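Local coordinates for diaminopimelate decarboxylase (Aquifex aeolicus, PDB 2P3E), which probably catalyses the pyridoxal-phosphate-dependent decarboxylation of meso-diaminopimelate to L-lysine, the closing step of lysine biosynthesis, at residues B[249-254]-B[325-330]; B[290-295]-B[366-371]; B[337-342]-B[360-365]. All blocks are in the same frame, centred on the assembly; numbering follows the deposited sequence.

Interaction 1 (B[249-254]-B[325-330]); sequences YKPEDK and YHHIIP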
loop_
_atom_site.group_PDB
_atom_site.type_symbol
_atom_site.label_atom_id
_atom_site.label_comp_id
_atom_site.label_asym_id
_atom_site.label_seq_id
_atom_site.Cartn_x
_atom_site.Cartn_y
_atom_site.Cartn_z
ATOM N N TYR B 249 -13.091 -14.768 -9.252
ATOM C CA TYR B 249 -11.643 -14.579 -9.347
ATOM C C TYR B 249 -10.962 -15.786 -10.004
ATOM O O TYR B 249 -10.145 -15.631 -10.906
ATOM C CB TYR B 249 -11.028 -14.357 -7.960
ATOM C CG TYR B 249 -11.199 -12.951 -7.410
ATOM C CD1 TYR B 249 -10.468 -11.872 -7.938
ATOM C CD2 TYR B 249 -12.056 -12.712 -6.340
ATOM C CE1 TYR B 249 -10.610 -10.561 -7.413
ATOM C CE2 TYR B 249 -12.207 -11.413 -5.798
ATOM C CZ TYR B 249 -11.490 -10.346 -6.357
ATOM O OH TYR B 249 -11.637 -9.072 -5.855
ATOM N N LYS B 250 -11.297 -16.982 -9.518
ATOM C CA LYS B 250 -10.719 -18.224 -10.022
ATOM C C LYS B 250 -11.574 -18.800 -11.158
ATOM O O LYS B 250 -12.799 -18.587 -11.188
ATOM C CB LYS B 250 -10.567 -19.232 -8.874
ATOM C CG LYS B 250 -9.555 -18.816 -7.852
ATOM C CD LYS B 250 -9.734 -19.597 -6.576
ATOM C CE LYS B 250 -8.571 -19.395 -5.664
ATOM N NZ LYS B 250 -8.712 -20.236 -4.451
ATOM N N PRO B 251 -10.938 -19.512 -12.112
ATOM C CA PRO B 251 -11.687 -20.063 -13.254
ATOM C C PRO B 251 -12.893 -20.895 -12.812
ATOM O O PRO B 251 -13.928 -20.862 -13.483
ATOM C CB PRO B 251 -10.654 -20.957 -13.953
ATOM C CG PRO B 251 -9.345 -20.313 -13.617
ATOM C CD PRO B 251 -9.504 -19.858 -12.187
ATOM N N GLU B 252 -12.759 -21.588 -11.681
ATOM C CA GLU B 252 -13.806 -22.458 -11.126
ATOM C C GLU B 252 -14.851 -21.742 -10.253
ATOM O O GLU B 252 -15.852 -22.358 -9.887
ATOM C CB GLU B 252 -13.186 -23.619 -10.329
ATOM C CG GLU B 252 -12.500 -23.211 -9.000
ATOM C CD GLU B 252 -11.007 -22.838 -9.162
ATOM O OE1 GLU B 252 -10.565 -22.509 -10.282
ATOM O OE2 GLU B 252 -10.276 -22.881 -8.151
ATOM N N ASP B 253 -14.622 -20.458 -9.931
ATOM C CA ASP B 253 -15.563 -19.665 -9.138
ATOM C C ASP B 253 -16.863 -19.455 -9.904
ATOM O O ASP B 253 -16.843 -19.137 -11.086
ATOM C CB ASP B 253 -14.994 -18.260 -8.782
ATOM C CG ASP B 253 -13.950 -18.281 -7.665
ATOM O OD1 ASP B 253 -13.798 -19.290 -6.951
ATOM O OD2 ASP B 253 -13.289 -17.239 -7.478
ATOM N N LYS B 254 -17.988 -19.589 -9.212
ATOM C CA LYS B 254 -19.285 -19.270 -9.788
ATOM C C LYS B 254 -19.848 -18.138 -8.959
ATOM O O LYS B 254 -20.171 -18.344 -7.789
ATOM C CB LYS B 254 -20.222 -20.477 -9.726
ATOM C CG LYS B 254 -21.601 -20.195 -10.319
ATOM N N TYR B 325 -5.737 -14.846 -5.733
ATOM C CA TYR B 325 -5.703 -15.287 -7.111
ATOM C C TYR B 325 -6.318 -14.214 -8.027
ATOM O O TYR B 325 -7.494 -13.822 -7.874
ATOM C CB TYR B 325 -6.472 -16.626 -7.272
ATOM C CG TYR B 325 -6.403 -17.194 -8.678
ATOM C CD1 TYR B 325 -5.557 -18.268 -8.984
ATOM C CD2 TYR B 325 -7.148 -16.631 -9.717
ATOM C CE1 TYR B 325 -5.466 -18.757 -10.281
ATOM C CE2 TYR B 325 -7.075 -17.133 -11.013
ATOM C CZ TYR B 325 -6.235 -18.192 -11.282
ATOM O OH TYR B 325 -6.165 -18.669 -12.564
ATOM N N HIS B 326 -5.515 -13.755 -8.979
ATOM C CA HIS B 326 -5.988 -13.016 -10.144
ATOM C C HIS B 326 -5.597 -13.808 -11.399
ATOM O O HIS B 326 -4.445 -14.211 -11.543
ATOM C CB HIS B 326 -5.351 -11.619 -10.205
ATOM C CG HIS B 326 -5.896 -10.669 -9.182
ATOM N ND1 HIS B 326 -6.831 -9.702 -9.487
ATOM C CD2 HIS B 326 -5.646 -10.548 -7.853
ATOM C CE1 HIS B 326 -7.146 -9.034 -8.386
ATOM N NE2 HIS B 326 -6.437 -9.523 -7.385
ATOM N N HIS B 327 -6.562 -14.018 -12.280
ATOM C CA HIS B 327 -6.316 -14.684 -13.554
ATOM C C HIS B 327 -5.442 -13.789 -14.435
ATOM O O HIS B 327 -5.673 -12.575 -14.533
ATOM C CB HIS B 327 -7.634 -15.040 -14.240
ATOM C CG HIS B 327 -7.513 -16.124 -15.277
ATOM N ND1 HIS B 327 -7.035 -17.381 -14.986
ATOM C CD2 HIS B 327 -7.829 -16.138 -16.595
ATOM C CE1 HIS B 327 -7.040 -18.122 -16.086
ATOM N NE2 HIS B 327 -7.532 -17.395 -17.074
ATOM N N ILE B 328 -4.404 -14.388 -15.024
ATOM C CA ILE B 328 -3.460 -13.652 -15.878
ATOM C C ILE B 328 -3.366 -14.336 -17.254
ATOM O O ILE B 328 -3.090 -15.538 -17.330
ATOM C CB ILE B 328 -2.048 -13.524 -15.239
ATOM C CG1 ILE B 328 -2.154 -12.851 -13.844
ATOM C CG2 ILE B 328 -1.107 -12.745 -16.163
ATOM C CD1 ILE B 328 -0.832 -12.667 -13.116
ATOM N N ILE B 329 -3.596 -13.553 -18.307
ATOM C CA ILE B 329 -3.646 -14.053 -19.674
ATOM C C ILE B 329 -2.781 -13.187 -20.583
ATOM O O ILE B 329 -2.594 -11.984 -20.307
ATOM C CB ILE B 329 -5.105 -14.093 -20.219
ATOM C CG1 ILE B 329 -5.716 -12.676 -20.256
ATOM C CG2 ILE B 329 -5.938 -15.061 -19.376
ATOM C CD1 ILE B 329 -7.143 -12.577 -20.830
ATOM N N PRO B 330 -2.265 -13.778 -21.681
ATOM C CA PRO B 330 -1.528 -12.963 -22.644
ATOM C C PRO B 330 -2.459 -12.072 -23.477
ATOM O O PRO B 330 -3.613 -12.443 -23.777
ATOM C CB PRO B 330 -0.796 -14.008 -23.497
ATOM C CG PRO B 330 -1.726 -15.214 -23.486
ATOM C CD PRO B 330 -2.340 -15.201 -22.099
HETATM O O HOH W 1 -9.168 -13.224 -11.574
#

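Interaction 2 (B[290-295]-B[366-371]); sequences ILITQV and GEYLAV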
loop_
_atom_site.group_PDB
_atom_site.type_symbol
_atom_site.label_atom_id
_atom_site.label_comp_id
_atom_site.label_asym_id
_atom_site.label_seq_id
_atom_site.Cartn_x
_atom_site.Cartn_y
_atom_site.Cartn_z
ATOM N N ILE B 290 -9.137 -4.238 -15.604
ATOM C CA ILE B 290 -8.034 -5.159 -15.827
ATOM C C ILE B 290 -6.714 -4.384 -15.813
ATOM O O ILE B 290 -6.677 -3.191 -16.163
ATOM C CB ILE B 290 -8.190 -6.005 -17.123
ATOM C CG1 ILE B 290 -8.080 -5.154 -18.374
ATOM C CG2 ILE B 290 -9.518 -6.782 -17.150
ATOM C CD1 ILE B 290 -7.997 -6.003 -19.607
ATOM N N LEU B 291 -5.650 -5.040 -15.375
ATOM C CA LEU B 291 -4.351 -4.402 -15.296
ATOM C C LEU B 291 -3.457 -4.957 -16.402
ATOM O O LEU B 291 -3.233 -6.174 -16.477
ATOM C CB LEU B 291 -3.714 -4.614 -13.920
ATOM C CG LEU B 291 -2.277 -4.101 -13.683
ATOM C CD1 LEU B 291 -2.184 -2.589 -13.881
ATOM C CD2 LEU B 291 -1.818 -4.494 -12.263
ATOM N N ILE B 292 -2.953 -4.061 -17.252
ATOM C CA ILE B 292 -2.055 -4.449 -18.342
ATOM C C ILE B 292 -0.632 -4.155 -17.935
ATOM O O ILE B 292 -0.322 -3.062 -17.435
ATOM C CB ILE B 292 -2.342 -3.698 -19.683
ATOM C CG1 ILE B 292 -3.837 -3.760 -20.058
ATOM C CG2 ILE B 292 -1.437 -4.243 -20.830
ATOM C CD1 ILE B 292 -4.455 -5.183 -20.099
ATOM N N THR B 293 0.232 -5.141 -18.151
ATOM C CA THR B 293 1.623 -5.015 -17.768
ATOM C C THR B 293 2.522 -5.579 -18.867
ATOM O O THR B 293 2.129 -6.490 -19.570
ATOM C CB THR B 293 1.893 -5.690 -16.378
ATOM O OG1 THR B 293 3.257 -5.504 -16.005
ATOM C CG2 THR B 293 1.566 -7.197 -16.384
ATOM N N GLN B 294 3.721 -5.019 -19.005
ATOM C CA GLN B 294 4.670 -5.477 -20.024
ATOM C C GLN B 294 5.799 -6.302 -19.404
ATOM O O GLN B 294 6.372 -5.941 -18.367
ATOM C CB GLN B 294 5.232 -4.273 -20.785
ATOM C CG GLN B 294 6.152 -4.636 -21.953
ATOM C CD GLN B 294 6.805 -3.421 -22.553
ATOM O OE1 GLN B 294 7.422 -2.612 -21.848
ATOM N NE2 GLN B 294 6.682 -3.284 -23.861
ATOM N N VAL B 295 6.105 -7.422 -20.053
ATOM C CA VAL B 295 7.211 -8.290 -19.670
ATOM C C VAL B 295 8.550 -7.580 -19.931
ATOM O O VAL B 295 8.799 -7.086 -21.037
ATOM C CB VAL B 295 7.164 -9.657 -20.431
ATOM C CG1 VAL B 295 8.383 -10.517 -20.046
ATOM C CG2 VAL B 295 5.845 -10.406 -20.154
ATOM N N GLY B 366 8.814 -7.633 -23.841
ATOM C CA GLY B 366 8.101 -6.684 -24.698
ATOM C C GLY B 366 6.618 -7.017 -24.866
ATOM O O GLY B 366 5.808 -6.143 -25.198
ATOM N N GLU B 367 6.256 -8.281 -24.645
ATOM C CA GLU B 367 4.852 -8.694 -24.741
ATOM C C GLU B 367 4.063 -8.188 -23.539
ATOM O O GLU B 367 4.637 -7.968 -22.480
ATOM C CB GLU B 367 4.731 -10.210 -24.764
ATOM C CG GLU B 367 4.991 -10.840 -26.101
ATOM C CD GLU B 367 4.616 -12.302 -26.084
ATOM O OE1 GLU B 367 3.404 -12.638 -26.018
ATOM O OE2 GLU B 367 5.545 -13.113 -26.128
ATOM N N TYR B 368 2.748 -8.048 -23.708
ATOM C CA TYR B 368 1.871 -7.594 -22.624
ATOM C C TYR B 368 1.028 -8.725 -22.032
ATOM O O TYR B 368 0.616 -9.647 -22.760
ATOM C CB TYR B 368 0.940 -6.482 -23.121
ATOM C CG TYR B 368 1.660 -5.334 -23.777
ATOM C CD1 TYR B 368 2.308 -4.362 -23.008
ATOM C CD2 TYR B 368 1.703 -5.221 -25.179
ATOM C CE1 TYR B 368 2.983 -3.291 -23.628
ATOM C CE2 TYR B 368 2.379 -4.161 -25.804
ATOM C CZ TYR B 368 3.007 -3.210 -25.026
ATOM O OH TYR B 368 3.654 -2.151 -25.622
ATOM N N LEU B 369 0.773 -8.640 -20.719
ATOM C CA LEU B 369 -0.146 -9.553 -20.027
ATOM C C LEU B 369 -1.340 -8.758 -19.468
ATOM O O LEU B 369 -1.202 -7.567 -19.162
ATOM C CB LEU B 369 0.575 -10.260 -18.865
ATOM C CG LEU B 369 1.866 -11.049 -19.178
ATOM C CD1 LEU B 369 2.486 -11.655 -17.911
ATOM C CD2 LEU B 369 1.526 -12.131 -20.190
ATOM N N ALA B 370 -2.500 -9.410 -19.376
ATOM C CA ALA B 370 -3.686 -8.863 -18.733
ATOM C C ALA B 370 -3.970 -9.576 -17.416
ATOM O O ALA B 370 -4.142 -10.799 -17.385
ATOM C CB ALA B 370 -4.904 -8.952 -19.663
ATOM N N VAL B 371 -3.996 -8.800 -16.334
ATOM C CA VAL B 371 -4.342 -9.292 -15.001
ATOM C C VAL B 371 -5.822 -8.968 -14.776
ATOM O O VAL B 371 -6.216 -7.794 -14.747
ATOM C CB VAL B 371 -3.461 -8.638 -13.877
ATOM C CG1 VAL B 371 -3.794 -9.223 -12.496
ATOM C CG2 VAL B 371 -1.951 -8.800 -14.194
#

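Interaction 3 (B[337-342]-B[360-365]); sequences KKVVAD and IEEVQR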
loop_
_atom_site.group_PDB
_atom_site.type_symbol
_atom_site.label_atom_id
_atom_site.label_comp_id
_atom_site.label_asym_id
_atom_site.label_seq_id
_atom_site.Cartn_x
_atom_site.Cartn_y
_atom_site.Cartn_z
ATOM N N LYS B 337 3.681 -23.330 -26.308
ATOM C CA LYS B 337 3.650 -24.161 -25.106
ATOM C C LYS B 337 3.364 -23.280 -23.867
ATOM O O LYS B 337 3.708 -22.087 -23.837
ATOM C CB LYS B 337 4.998 -24.876 -24.959
ATOM C CG LYS B 337 5.096 -25.930 -23.857
ATOM C CD LYS B 337 6.523 -26.477 -23.759
ATOM C CE LYS B 337 7.496 -25.407 -23.269
ATOM N NZ LYS B 337 8.943 -25.692 -23.569
ATOM N N LYS B 338 2.714 -23.864 -22.868
ATOM C CA LYS B 338 2.524 -23.184 -21.590
ATOM C C LYS B 338 3.639 -23.575 -20.631
ATOM O O LYS B 338 4.184 -24.691 -20.707
ATOM C CB LYS B 338 1.156 -23.520 -20.995
ATOM C CG LYS B 338 -0.028 -22.887 -21.734
ATOM C CD LYS B 338 -1.246 -22.881 -20.829
ATOM C CE LYS B 338 -2.447 -22.199 -21.451
ATOM N NZ LYS B 338 -3.489 -21.990 -20.400
ATOM N N VAL B 339 4.002 -22.658 -19.742
ATOM C CA VAL B 339 4.996 -22.938 -18.718
ATOM C C VAL B 339 4.428 -22.591 -17.351
ATOM O O VAL B 339 3.501 -21.787 -17.240
ATOM C CB VAL B 339 6.332 -22.159 -18.937
ATOM C CG1 VAL B 339 7.092 -22.730 -20.125
ATOM C CG2 VAL B 339 6.079 -20.625 -19.090
ATOM N N VAL B 340 5.001 -23.197 -16.316
ATOM C CA VAL B 340 4.691 -22.827 -14.950
ATOM C C VAL B 340 5.716 -21.777 -14.549
ATOM O O VAL B 340 6.924 -22.020 -14.648
ATOM C CB VAL B 340 4.751 -24.033 -14.000
ATOM C CG1 VAL B 340 4.490 -23.596 -12.569
ATOM C CG2 VAL B 340 3.757 -25.079 -14.434
ATOM N N ALA B 341 5.225 -20.616 -14.114
ATOM C CA ALA B 341 6.082 -19.471 -13.826
ATOM C C ALA B 341 5.617 -18.690 -12.607
ATOM O O ALA B 341 4.432 -18.732 -12.241
ATOM C CB ALA B 341 6.139 -18.541 -15.049
ATOM N N ASP B 342 6.573 -18.011 -11.966
ATOM C CA ASP B 342 6.273 -16.920 -11.043
ATOM C C ASP B 342 6.236 -15.627 -11.851
ATOM O O ASP B 342 7.196 -15.294 -12.557
ATOM C CB ASP B 342 7.348 -16.795 -9.968
ATOM C CG ASP B 342 7.260 -17.881 -8.902
ATOM O OD1 ASP B 342 6.433 -18.829 -9.003
ATOM O OD2 ASP B 342 8.021 -17.748 -7.928
ATOM N N ILE B 360 0.976 -20.471 -17.744
ATOM C CA ILE B 360 0.803 -19.373 -18.677
ATOM C C ILE B 360 1.558 -19.672 -19.965
ATOM O O ILE B 360 2.610 -20.309 -19.941
ATOM C CB ILE B 360 1.301 -18.028 -18.074
ATOM C CG1 ILE B 360 0.848 -16.848 -18.942
ATOM C CG2 ILE B 360 2.822 -18.045 -17.856
ATOM C CD1 ILE B 360 1.125 -15.474 -18.308
ATOM N N GLU B 361 0.990 -19.226 -21.080
ATOM C CA GLU B 361 1.645 -19.271 -22.382
ATOM C C GLU B 361 3.013 -18.638 -22.227
ATOM O O GLU B 361 3.166 -17.621 -21.518
ATOM C CB GLU B 361 0.815 -18.469 -23.367
ATOM C CG GLU B 361 0.753 -19.013 -24.760
ATOM C CD GLU B 361 -0.255 -18.269 -25.620
ATOM O OE1 GLU B 361 -1.473 -18.284 -25.307
ATOM O OE2 GLU B 361 0.180 -17.674 -26.618
ATOM N N GLU B 362 4.018 -19.261 -22.839
ATOM C CA GLU B 362 5.349 -18.698 -22.863
ATOM C C GLU B 362 5.203 -17.310 -23.484
ATOM O O GLU B 362 4.552 -17.164 -24.532
ATOM C CB GLU B 362 6.302 -19.562 -23.704
ATOM C CG GLU B 362 6.780 -20.812 -23.000
ATOM C CD GLU B 362 7.762 -21.631 -23.827
ATOM O OE1 GLU B 362 7.749 -21.527 -25.071
ATOM O OE2 GLU B 362 8.550 -22.380 -23.221
ATOM N N VAL B 363 5.735 -16.303 -22.807
ATOM C CA VAL B 363 5.706 -14.925 -23.301
ATOM C C VAL B 363 7.124 -14.391 -23.318
ATOM O O VAL B 363 7.972 -14.867 -22.573
ATOM C CB VAL B 363 4.798 -14.006 -22.434
ATOM C CG1 VAL B 363 3.313 -14.283 -22.731
ATOM C CG2 VAL B 363 5.122 -14.157 -20.929
ATOM N N GLN B 364 7.394 -13.412 -24.173
ATOM C CA GLN B 364 8.744 -12.865 -24.282
ATOM C C GLN B 364 8.808 -11.404 -23.831
ATOM O O GLN B 364 7.772 -10.749 -23.684
ATOM C CB GLN B 364 9.268 -13.020 -25.717
ATOM C CG GLN B 364 9.433 -14.512 -26.176
ATOM C CD GLN B 364 10.368 -15.334 -25.278
ATOM O OE1 GLN B 364 11.570 -15.066 -25.197
ATOM N NE2 GLN B 364 9.810 -16.344 -24.596
ATOM N N ARG B 365 10.034 -10.915 -23.638
ATOM C CA ARG B 365 10.279 -9.520 -23.318
ATOM C C ARG B 365 9.556 -8.626 -24.337
ATOM O O ARG B 365 9.643 -8.864 -25.543
ATOM C CB ARG B 365 11.793 -9.237 -23.310
ATOM C CG ARG B 365 12.153 -7.755 -23.187
ATOM C CD ARG B 365 13.607 -7.531 -22.705
ATOM N NE ARG B 365 13.768 -6.219 -22.038
ATOM C CZ ARG B 365 14.123 -5.123 -22.692
ATOM N NH1 ARG B 365 14.337 -5.210 -23.991
ATOM N NH2 ARG B 365 14.271 -3.961 -22.075
#

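Interaction 1 (B[249-254]-B[325-330])
Tyr249 and His326 bring the nearest pair of CA atoms across the contact, 5.9 Å apart; beyond it Lys250 to Asp253 fold into a type I beta turn, while 325-330 runs on extended into strand 328-330. A water joins the chains, donating to Tyr249 O and accepting from His327 N. Asp253 braces the turn from its own side: OD2 takes the N-H of Tyr249 on the lone pair turned away from OD1, and that of Lys250 from above the carboxylate plane.

Tyr325 carries most of the packing. Its CG, anti to the backbone N (chi1 -176°), starts the ring toward the turn, where three successive residues of the loop meet it. Lys250 CG lies over one face in a CH-pi contact, 4.0 Å from the ring centroid, a use of the aliphatic part of a lysine whose exposed end can stay in solvent. Tyr249 O comes to the edge, 3.4 Å from Tyr325 CD2. Pro251 crosses at about a right angle, its CD 3.6 Å from Tyr325 OH. That hydroxyl shares a 2.9 Å hydrogen bond with His327 ND1, which lies in the plane of the phenol ring; the bond helps fix the turn of the imidazole, against which Pro251 CG also rests.

Deeper in, Tyr249 turns its edge to the face of the His326 ring, a T-shaped pair with centroids 5.5 Å apart and planes at 72°. Both polar ends are satisfied beyond the pair, Tyr249 OH by Arg282 NH1 and His326 ND1 by Leu372 O. Since Arg282 and Arg318, which touches both side chains, probably bind substrate, this junction of barrel loop and beta domain is probably part of the second shell of the active site in a fold-type III pyridoxal-phosphate decarboxylase.

Interaction 2 (B[290-295]-B[366-371])
Leu291 with Val371 and Thr293 with Leu369 are the hydrogen-bonded pairs of an antiparallel ladder whose strand segments run at 158° to each other. The four bonds are nearly straight, the shortest, from Val371 N to Leu291 O, measuring 2.7 Å. On the face bearing these four residues the packing is close and apolar: Leu291 CB meets Val371 CB, and Val295 CG2 reaches Leu369 CG at 4.1 Å. Beta-branched and leucine side chains suit this buried layer, where Val309 of strand 304-309 lies against Thr293, Val295 and Leu369; Thr293 OG1 is satisfied by Asp310. On the other face Ile292 CD1 packs on Ala370 CB at 3.8 Å, next to Leu25 of helix 25-32.

Toward Gly366 the contact becomes polar and partly open to solvent. Gln294 has CG anti to the backbone N (chi1 -175°) and an extended chain, which brings its amide up to the Tyr368 ring; the side chains cross obliquely, yet the planes are only 7° apart. NE2 gives a long 3.3 Å hydrogen bond to Gly366 O, itself 3.9 Å above the centre of the Tyr368 ring. An alanine in place of this glutamine would probably leave Gly366 O without the amide donor and Tyr368 OH without its flat neighbour.

Here Val295 O accepts from Gly366 N at 2.9 Å, while Val295 N donates to Glu367 O. With Gly366 at a positive phi, a backbone shape in which a CB would collide with the carbonyl O of the residue before, this is a G1 beta bulge at the start of strand 368-371 in the beta domain.

Interaction 3 (B[337-342]-B[360-365])
In the hairpin formed by strands 338-344 and 358-361 of the beta domain, Val339 and Ile360 make an antiparallel hydrogen-bonded pair. Val339 N gives a 2.7 Å bond to Ile360 O, and Ile360 N returns one to Val339 O. The ladder is prolonged by Glu362 N, which donates to Lys337 O at 3.0 Å. Between these rungs lies the non-hydrogen-bonded pair Lys338 and Glu361, CA atoms 4.1 Å apart, whose side chains diverge.

Glu362 CG stands beside the backbone N (chi1 -77°), where it packs 3.5 Å from Val339 CG1, the two side chains crossing at about a right angle. Past CG the chain is extended and brings OE2 to Lys337, whose own chain bends at chi3 (67°). OE2 thus meets both Lys337 CE, at 3.2 Å, and NZ, at 3.4 Å, the latter a rather long salt bridge. Two long, flexible charged residues suit this outer edge of the sheet, where they can pair and still face water.

Inward the chemistry changes. Ile360 CG2 packs on Val339 CG2 at 4.3 Å and on Ala341 CB, a small apolar group that suits a buried position between strands; Ile307 of strand 304-309 backs both Ile360 and Ala341. Glu361 points away from the other strand, its OE2 held by a salt bridge to Arg336 and by Lys334 N. Farther on, Arg365 forms a salt bridge with Glu113 of the second subunit. An apolar inner face under a charged edge is what marks this outlying hairpin of the beta domain, its second strand leading on to the dimer contact.

Overall arrangement
Interaction 2 is the core of the group: a regular ladder between buried strands, sealed by aliphatic side chains. Interactions 1 and 3 adjoin it and are only partly buried. Strand 328-330 of interaction 1 pairs with strand 368-371 of interaction 2, probably through Ala370 N and Ile329 O, and interaction 3 is nested within the chain loop that interaction 2 closes, with Val363 and Ile360 packed on Leu369. All three therefore reach one mixed sheet of the beta domain. Their chemistry follows their place: aromatic rings and a bridging water near the probable substrate site in interaction 1, backbone bonds and apolar packing in interaction 2, and a surface ion pair far from the site in interaction 3.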